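Local coordinates for protein CrmK (Actinoalloteichus sp. WH1-2216-6, PDB 5I1V) that is a flavin-dependent oxidase with covalently bound FAD that takes part in recycling shunt products during caerulomycin biosynthesis, at residues A[154-159]-A[168-173]; A[95-100]-A[197-202]. All coordinates share one frame; numbering follows the deposited sequence.

Interaction 1: residues A[154-159]-A[168-173]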
loop_
_atom_site.group_PDB
_atom_site.type_symbol
_atom_site.label_atom_id
_atom_site.label_comp_id
_atom_site.label_asym_id
_atom_site.label_seq_id
_atom_site.Cartn_x
_atom_site.Cartn_y
_atom_site.Cartn_z
ATOM N N ALA A 154 -20.205 -17.694 8.367
ATOM C CA ALA A 154 -21.464 -16.977 8.394
ATOM C C ALA A 154 -21.293 -15.624 7.695
ATOM O O ALA A 154 -20.176 -15.119 7.560
ATOM C CB ALA A 154 -21.923 -16.718 9.828
ATOM N N VAL A 155 -22.419 -15.021 7.306
ATOM C CA VAL A 155 -22.470 -13.693 6.665
ATOM C C VAL A 155 -23.695 -12.938 7.139
ATOM O O VAL A 155 -24.742 -13.546 7.287
ATOM C CB VAL A 155 -22.421 -13.893 5.114
ATOM C CG1 VAL A 155 -23.655 -14.613 4.548
ATOM C CG2 VAL A 155 -22.157 -12.587 4.420
ATOM N N GLU A 156 -23.565 -11.640 7.395
ATOM C CA GLU A 156 -24.622 -10.759 7.786
ATOM C C GLU A 156 -24.952 -9.910 6.591
ATOM O O GLU A 156 -24.069 -9.297 5.999
ATOM C CB GLU A 156 -24.198 -9.883 8.970
ATOM C CG GLU A 156 -25.296 -8.996 9.457
ATOM C CD GLU A 156 -24.832 -8.070 10.570
ATOM O OE1 GLU A 156 -24.185 -7.036 10.295
ATOM O OE2 GLU A 156 -25.134 -8.388 11.735
ATOM N N VAL A 157 -26.210 -9.937 6.172
ATOM C CA VAL A 157 -26.666 -9.250 4.981
ATOM C C VAL A 157 -27.914 -8.437 5.259
ATOM O O VAL A 157 -28.853 -8.932 5.908
ATOM C CB VAL A 157 -27.051 -10.261 3.908
ATOM C CG1 VAL A 157 -27.117 -9.637 2.543
ATOM C CG2 VAL A 157 -26.049 -11.407 3.876
ATOM N N VAL A 158 -27.927 -7.206 4.760
ATOM C CA VAL A 158 -29.093 -6.373 4.786
ATOM C C VAL A 158 -29.881 -6.658 3.531
ATOM O O VAL A 158 -29.384 -6.480 2.418
ATOM C CB VAL A 158 -28.675 -4.889 4.852
ATOM C CG1 VAL A 158 -29.869 -3.970 4.751
ATOM C CG2 VAL A 158 -27.953 -4.621 6.163
ATOM N N VAL A 159 -31.118 -7.060 3.732
ATOM C CA VAL A 159 -31.975 -7.544 2.649
ATOM C C VAL A 159 -33.330 -6.803 2.653
ATOM O O VAL A 159 -33.695 -6.182 3.650
ATOM C CB VAL A 159 -32.255 -9.033 2.738
ATOM C CG1 VAL A 159 -31.028 -9.856 2.440
ATOM C CG2 VAL A 159 -32.871 -9.420 4.102
ATOM N N THR A 168 -32.033 -7.248 8.572
ATOM C CA THR A 168 -30.709 -7.817 8.628
ATOM C C THR A 168 -30.831 -9.265 8.996
ATOM O O THR A 168 -31.546 -9.629 9.958
ATOM C CB THR A 168 -29.841 -7.135 9.682
ATOM O OG1 THR A 168 -29.879 -5.707 9.493
ATOM C CG2 THR A 168 -28.399 -7.604 9.518
ATOM N N VAL A 169 -30.109 -10.097 8.280
ATOM C CA VAL A 169 -30.106 -11.505 8.584
ATOM C C VAL A 169 -28.676 -11.994 8.681
ATOM O O VAL A 169 -27.805 -11.538 7.958
ATOM C CB VAL A 169 -30.933 -12.318 7.565
ATOM C CG1 VAL A 169 -32.366 -11.814 7.510
ATOM C CG2 VAL A 169 -30.366 -12.237 6.172
ATOM N N VAL A 170 -28.461 -12.971 9.527
ATOM C CA VAL A 170 -27.193 -13.678 9.563
ATOM C C VAL A 170 -27.460 -15.066 9.012
ATOM O O VAL A 170 -28.351 -15.796 9.476
ATOM C CB VAL A 170 -26.640 -13.768 10.983
ATOM C CG1 VAL A 170 -25.461 -14.731 11.055
ATOM C CG2 VAL A 170 -26.227 -12.371 11.469
ATOM N N ALA A 171 -26.726 -15.412 7.977
ATOM C CA ALA A 171 -26.891 -16.710 7.354
ATOM C C ALA A 171 -25.609 -17.519 7.610
ATOM O O ALA A 171 -24.503 -17.027 7.388
ATOM C CB ALA A 171 -27.117 -16.552 5.867
ATOM N N THR A 172 -25.755 -18.774 8.015
ATOM C CA THR A 172 -24.589 -19.601 8.382
ATOM C C THR A 172 -24.534 -20.885 7.552
ATOM O O THR A 172 -25.480 -21.255 6.867
ATOM C CB THR A 172 -24.594 -19.977 9.888
ATOM O OG1 THR A 172 -25.435 -21.098 10.073
ATOM C CG2 THR A 172 -25.062 -18.855 10.820
ATOM N N ARG A 173 -23.380 -21.540 7.595
ATOM C CA ARG A 173 -23.135 -22.792 6.869
ATOM C C ARG A 173 -23.749 -24.051 7.496
ATOM O O ARG A 173 -23.749 -25.095 6.852
ATOM C CB ARG A 173 -21.631 -23.025 6.705
ATOM C CG ARG A 173 -20.887 -23.250 8.003
ATOM C CD ARG A 173 -19.392 -23.352 7.766
ATOM N NE ARG A 173 -19.148 -24.201 6.635
ATOM C CZ ARG A 173 -18.101 -24.118 5.824
ATOM N NH1 ARG A 173 -17.124 -23.196 5.985
ATOM N NH2 ARG A 173 -18.033 -25.003 4.834
#
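E156 lies against T168 and V170, its diagonal and direct partners on the neighbouring strand. E156 CB meets V170 CG2 at 4.1 Å. CG is anti to the backbone N (chi1 -177°) and the chain stays extended, which carries it over the methyl of T168. There E156 CG is 3.4 Å from T168 CG2, and E156 CD follows at 3.7 Å from the same methyl. At the tip, OE2 stays beside T168 CG2 and V170 CG2, while OE1 turns to partners on other elements: a salt bridge to R199 NE and hydrogen bonds to T198 OG1 and T40 OG1. An alanine at E156 would probably leave the R199 guanidinium without this carboxylate mate and open a gap beside the T168 methyl.

The backbones pair as antiparallel strands. V155 and A171 exchange two hydrogen bonds, with A171 N to V155 O at 2.8 Å. V157 and V169 do the same, with V157 N to V169 O at 2.9 Å. On the face opposite E156, V155 CG1 touches A171 CB at 4.2 Å. V159 CG2 meets V169 CG1.

The two strands form a beta hairpin at one edge of a five-stranded antiparallel sheet. Strand 196-202 flanks 154-159 on its other side. Helix 40-52 packs on V158 and T168, and helix 180-185 packs on V169 and A171 across the sheet.

Interaction 2: residues A[95-100]-A[197-202]. With FAD (flavin-adenine dinucleotide), chain E.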
loop_
_atom_site.group_PDB
_atom_site.type_symbol
_atom_site.label_atom_id
_atom_site.label_comp_id
_atom_site.label_asym_id
_atom_site.label_seq_id
_atom_site.Cartn_x
_atom_site.Cartn_y
_atom_site.Cartn_z
ATOM N N ALA A 95 -15.065 -17.420 15.499
ATOM C CA ALA A 95 -14.716 -17.097 14.109
ATOM C C ALA A 95 -14.206 -15.690 14.013
ATOM O O ALA A 95 -14.614 -14.857 14.814
ATOM C CB ALA A 95 -15.960 -17.258 13.227
ATOM N N PHE A 96 -13.382 -15.417 12.998
ATOM C CA PHE A 96 -12.918 -14.071 12.756
ATOM C C PHE A 96 -13.973 -13.200 12.056
ATOM O O PHE A 96 -14.440 -13.546 10.948
ATOM C CB PHE A 96 -11.616 -14.075 11.973
ATOM C CG PHE A 96 -10.494 -14.654 12.741
ATOM C CD1 PHE A 96 -9.763 -13.889 13.629
ATOM C CD2 PHE A 96 -10.193 -16.003 12.597
ATOM C CE1 PHE A 96 -8.747 -14.491 14.360
ATOM C CE2 PHE A 96 -9.179 -16.569 13.300
ATOM C CZ PHE A 96 -8.453 -15.833 14.168
ATOM N N GLU A 97 -14.328 -12.083 12.692
ATOM C CA GLU A 97 -15.277 -11.126 12.104
ATOM C C GLU A 97 -14.525 -10.157 11.212
ATOM O O GLU A 97 -13.527 -9.567 11.628
ATOM C CB GLU A 97 -15.973 -10.367 13.199
ATOM C CG GLU A 97 -17.177 -9.544 12.762
ATOM C CD GLU A 97 -17.717 -8.665 13.919
ATOM O OE1 GLU A 97 -17.178 -8.798 15.022
ATOM O OE2 GLU A 97 -18.610 -7.797 13.716
ATOM N N VAL A 98 -14.998 -10.018 9.986
ATOM C CA VAL A 98 -14.385 -9.149 9.014
ATOM C C VAL A 98 -15.480 -8.255 8.442
ATOM O O VAL A 98 -16.309 -8.729 7.659
ATOM C CB VAL A 98 -13.707 -9.935 7.862
ATOM C CG1 VAL A 98 -13.110 -8.987 6.812
ATOM C CG2 VAL A 98 -12.598 -10.879 8.332
ATOM N N GLU A 99 -15.467 -6.976 8.781
ATOM C CA GLU A 99 -16.405 -6.005 8.149
ATOM C C GLU A 99 -16.147 -5.864 6.667
ATOM O O GLU A 99 -14.996 -6.021 6.217
ATOM C CB GLU A 99 -16.392 -4.652 8.861
ATOM C CG GLU A 99 -17.236 -4.759 10.111
ATOM C CD GLU A 99 -17.260 -3.517 10.995
ATOM O OE1 GLU A 99 -16.440 -2.590 10.761
ATOM O OE2 GLU A 99 -18.123 -3.473 11.917
ATOM N N ALA A 100 -17.207 -5.559 5.911
ATOM C CA ALA A 100 -17.158 -5.622 4.414
ATOM C C ALA A 100 -16.161 -4.662 3.860
ATOM O O ALA A 100 -15.619 -4.839 2.736
ATOM C CB ALA A 100 -18.514 -5.291 3.841
ATOM N N ILE A 197 -23.826 -6.816 2.128
ATOM C CA ILE A 197 -23.062 -7.594 3.088
ATOM C C ILE A 197 -22.429 -6.622 4.075
ATOM O O ILE A 197 -21.679 -5.759 3.647
ATOM C CB ILE A 197 -21.942 -8.404 2.381
ATOM C CG1 ILE A 197 -22.560 -9.379 1.392
ATOM C CG2 ILE A 197 -21.070 -9.195 3.360
ATOM C CD1 ILE A 197 -21.608 -9.654 0.242
ATOM N N THR A 198 -22.705 -6.751 5.374
ATOM C CA THR A 198 -22.064 -5.887 6.334
ATOM C C THR A 198 -20.794 -6.520 6.964
ATOM O O THR A 198 -19.805 -5.810 7.331
ATOM C CB THR A 198 -23.080 -5.464 7.404
ATOM O OG1 THR A 198 -23.719 -6.603 7.908
ATOM C CG2 THR A 198 -24.123 -4.573 6.766
ATOM N N ARG A 199 -20.801 -7.837 7.142
ATOM C CA ARG A 199 -19.641 -8.506 7.739
ATOM C C ARG A 199 -19.686 -9.988 7.427
ATOM O O ARG A 199 -20.711 -10.521 7.118
ATOM C CB ARG A 199 -19.542 -8.284 9.274
ATOM C CG ARG A 199 -20.715 -8.819 10.047
ATOM C CD ARG A 199 -20.947 -8.129 11.410
ATOM N NE ARG A 199 -21.468 -6.788 11.244
ATOM C CZ ARG A 199 -20.861 -5.674 11.647
ATOM N NH1 ARG A 199 -19.755 -5.736 12.359
ATOM N NH2 ARG A 199 -21.400 -4.499 11.377
ATOM N N TYR A 200 -18.538 -10.624 7.533
ATOM C CA TYR A 200 -18.348 -12.041 7.238
ATOM C C TYR A 200 -17.713 -12.597 8.498
ATOM O O TYR A 200 -17.007 -11.870 9.233
ATOM C CB TYR A 200 -17.310 -12.263 6.126
ATOM C CG TYR A 200 -17.593 -11.776 4.741
ATOM C CD1 TYR A 200 -18.330 -12.558 3.875
ATOM C CD2 TYR A 200 -17.066 -10.570 4.261
ATOM C CE1 TYR A 200 -18.553 -12.191 2.555
ATOM C CE2 TYR A 200 -17.296 -10.171 2.927
ATOM C CZ TYR A 200 -18.034 -10.997 2.074
ATOM O OH TYR A 200 -18.279 -10.690 0.744
ATOM N N TRP A 201 -17.883 -13.875 8.703
ATOM C CA TRP A 201 -17.163 -14.601 9.737
ATOM C C TRP A 201 -16.409 -15.744 9.083
ATOM O O TRP A 201 -16.975 -16.559 8.349
ATOM C CB TRP A 201 -18.122 -15.148 10.807
ATOM C CG TRP A 201 -18.631 -14.125 11.775
ATOM C CD1 TRP A 201 -18.054 -13.726 12.921
ATOM C CD2 TRP A 201 -19.834 -13.356 11.639
ATOM N NE1 TRP A 201 -18.830 -12.762 13.544
ATOM C CE2 TRP A 201 -19.931 -12.521 12.773
ATOM C CE3 TRP A 201 -20.846 -13.326 10.696
ATOM C CZ2 TRP A 201 -21.022 -11.672 12.990
ATOM C CZ3 TRP A 201 -21.925 -12.468 10.892
ATOM C CH2 TRP A 201 -22.013 -11.671 12.041
ATOM N N LEU A 202 -15.120 -15.846 9.427
ATOM C CA LEU A 202 -14.269 -16.819 8.865
ATOM C C LEU A 202 -13.751 -17.801 9.897
ATOM O O LEU A 202 -13.249 -17.401 10.944
ATOM C CB LEU A 202 -13.065 -16.145 8.180
ATOM C CG LEU A 202 -13.389 -15.064 7.139
ATOM C CD1 LEU A 202 -12.124 -14.327 6.731
ATOM C CD2 LEU A 202 -14.006 -15.668 5.911
HETATM P PA FAD E . -16.161 -2.997 -5.323
HETATM O O1A FAD E . -15.850 -2.295 -6.622
HETATM O O2A FAD E . -16.401 -2.104 -4.141
HETATM O O5B FAD E . -17.371 -3.979 -5.516
HETATM C C5B FAD E . -17.338 -5.080 -6.419
HETATM C C4B FAD E . -18.775 -5.553 -6.681
HETATM O O4B FAD E . -19.254 -6.122 -5.446
HETATM C C3B FAD E . -19.809 -4.509 -7.043
HETATM O O3B FAD E . -20.845 -5.144 -7.770
HETATM C C2B FAD E . -20.353 -4.078 -5.710
HETATM O O2B FAD E . -21.571 -3.326 -5.699
HETATM C C1B FAD E . -20.353 -5.403 -4.938
HETATM N N9A FAD E . -20.105 -5.201 -3.489
HETATM C C8A FAD E . -19.090 -4.527 -2.868
HETATM N N7A FAD E . -19.312 -4.489 -1.513
HETATM C C5A FAD E . -20.441 -5.138 -1.318
HETATM C C6A FAD E . -21.181 -5.462 -0.124
HETATM N N6A FAD E . -20.663 -5.077 1.026
HETATM N N1A FAD E . -22.325 -6.137 -0.280
HETATM C C2A FAD E . -22.814 -6.482 -1.490
HETATM N N3A FAD E . -22.148 -6.265 -2.653
HETATM C C4A FAD E . -21.000 -5.546 -2.572
HETATM N N1 FAD E . -9.644 -11.438 -6.884
HETATM C C2 FAD E . -9.131 -12.620 -6.471
HETATM O O2 FAD E . -9.882 -13.577 -6.247
HETATM N N3 FAD E . -7.809 -12.821 -6.282
HETATM C C4 FAD E . -6.877 -11.905 -6.514
HETATM O O4 FAD E . -5.671 -12.134 -6.285
HETATM C C4X FAD E . -7.326 -10.591 -6.951
HETATM N N5 FAD E . -6.430 -9.600 -7.208
HETATM C C5X FAD E . -6.892 -8.375 -7.506
HETATM C C6 FAD E . -6.002 -7.306 -7.613
HETATM C C7 FAD E . -6.405 -6.011 -7.934
HETATM C C7M FAD E . -5.365 -4.887 -8.024
HETATM C C8 FAD E . -7.852 -5.802 -8.157
HETATM C C8M FAD E . -8.392 -4.450 -8.533
HETATM C C9 FAD E . -8.768 -6.856 -8.064
HETATM C C9A FAD E . -8.339 -8.142 -7.740
HETATM N N10 FAD E . -9.233 -9.212 -7.619
HETATM C C10 FAD E . -8.765 -10.438 -7.182
HETATM C "C1'" FAD E . -10.620 -9.113 -8.071
HETATM C "C2'" FAD E . -11.520 -8.749 -6.934
HETATM O "O2'" FAD E . -11.790 -9.916 -6.182
HETATM C "C3'" FAD E . -12.783 -8.097 -7.389
HETATM O "O3'" FAD E . -12.441 -6.903 -8.147
HETATM C "C4'" FAD E . -13.713 -7.775 -6.200
HETATM O "O4'" FAD E . -15.053 -7.784 -6.690
HETATM C "C5'" FAD E . -13.359 -6.435 -5.588
HETATM O "O5'" FAD E . -14.187 -6.234 -4.442
HETATM P P FAD E . -14.240 -4.750 -3.886
HETATM O O1P FAD E . -12.867 -4.209 -3.720
HETATM O O2P FAD E . -15.172 -4.690 -2.717
HETATM O O3P FAD E . -14.921 -3.973 -5.135
HETATM O O HOH W 1 -19.923 -1.667 12.447
#
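R199 NH1 is gripped by two carboxylates of the opposite strand, E97 and E99. R199 NH1 gives E97 OE2 a hydrogen bond of 2.7 Å, close to the guanidinium plane and nearly in line with the C-O bond. The bond from R199 NH1 to E99 OE2 is 2.8 Å, reaches the anti lone pair, and is tilted 28° from that plane. Both are salt bridges. The R199 chain bends at chi3, which brings NH1 back to the acids. The two carboxylate planes are turned 55° and 79° from the guanidinium, so neither acid lies flat against it.

These three charged residues form the looser, partly solvent-exposed side of the contact. E99 OE2 also accepts a bond from a water at 2.6 Å, and that water has a weak, long link to R199 NH2. Next along the same face, the E97 chain runs beside the buried W201 ring, with E97 CG 3.7 Å from W201 NE1, whose hydrogen bond goes to D90.

The other face is packed tightly and is mostly apolar. V98 CG2 meets L202 CD1 at 3.8 Å. F96 reaches beyond the pair to Y89, Y115 and helices 104-115 and 212-215. Y200 packs one ring face on I197 CG2, and its hydroxyl bonds to G130 O.

Paired backbone bonds join F96 to L202 and V98 to Y200, and A100 N reaches T198 O. At this end I197 N and O pair with the adenine atoms N1A and N6A, both at 2.9 Å. This end of the strand pair thus borders the adenine site of an FAD-binding domain of the PCMH type.

In the fold
Interactions 1 and 2 belong to one five-stranded antiparallel sheet, and their centres are about 10 Å apart. Strands 152-160 and 196-202 are neighbours, so the two contacts share a seam. Across it A154 O is 2.8 Å from W201 N, a probable hydrogen bond, and the E156 carboxylate ties interaction 1 to T198 and R199 of interaction 2. On the face with V155, V155 CG2 packs 3.7 Å from I197 CG2. Interaction 2 touches the adenine directly through I197 and A100. Interaction 1 stands one step behind: the V157 side chain is about 7 Å from FAD at the nearest atoms, and V155 backs the adenine-binding I197.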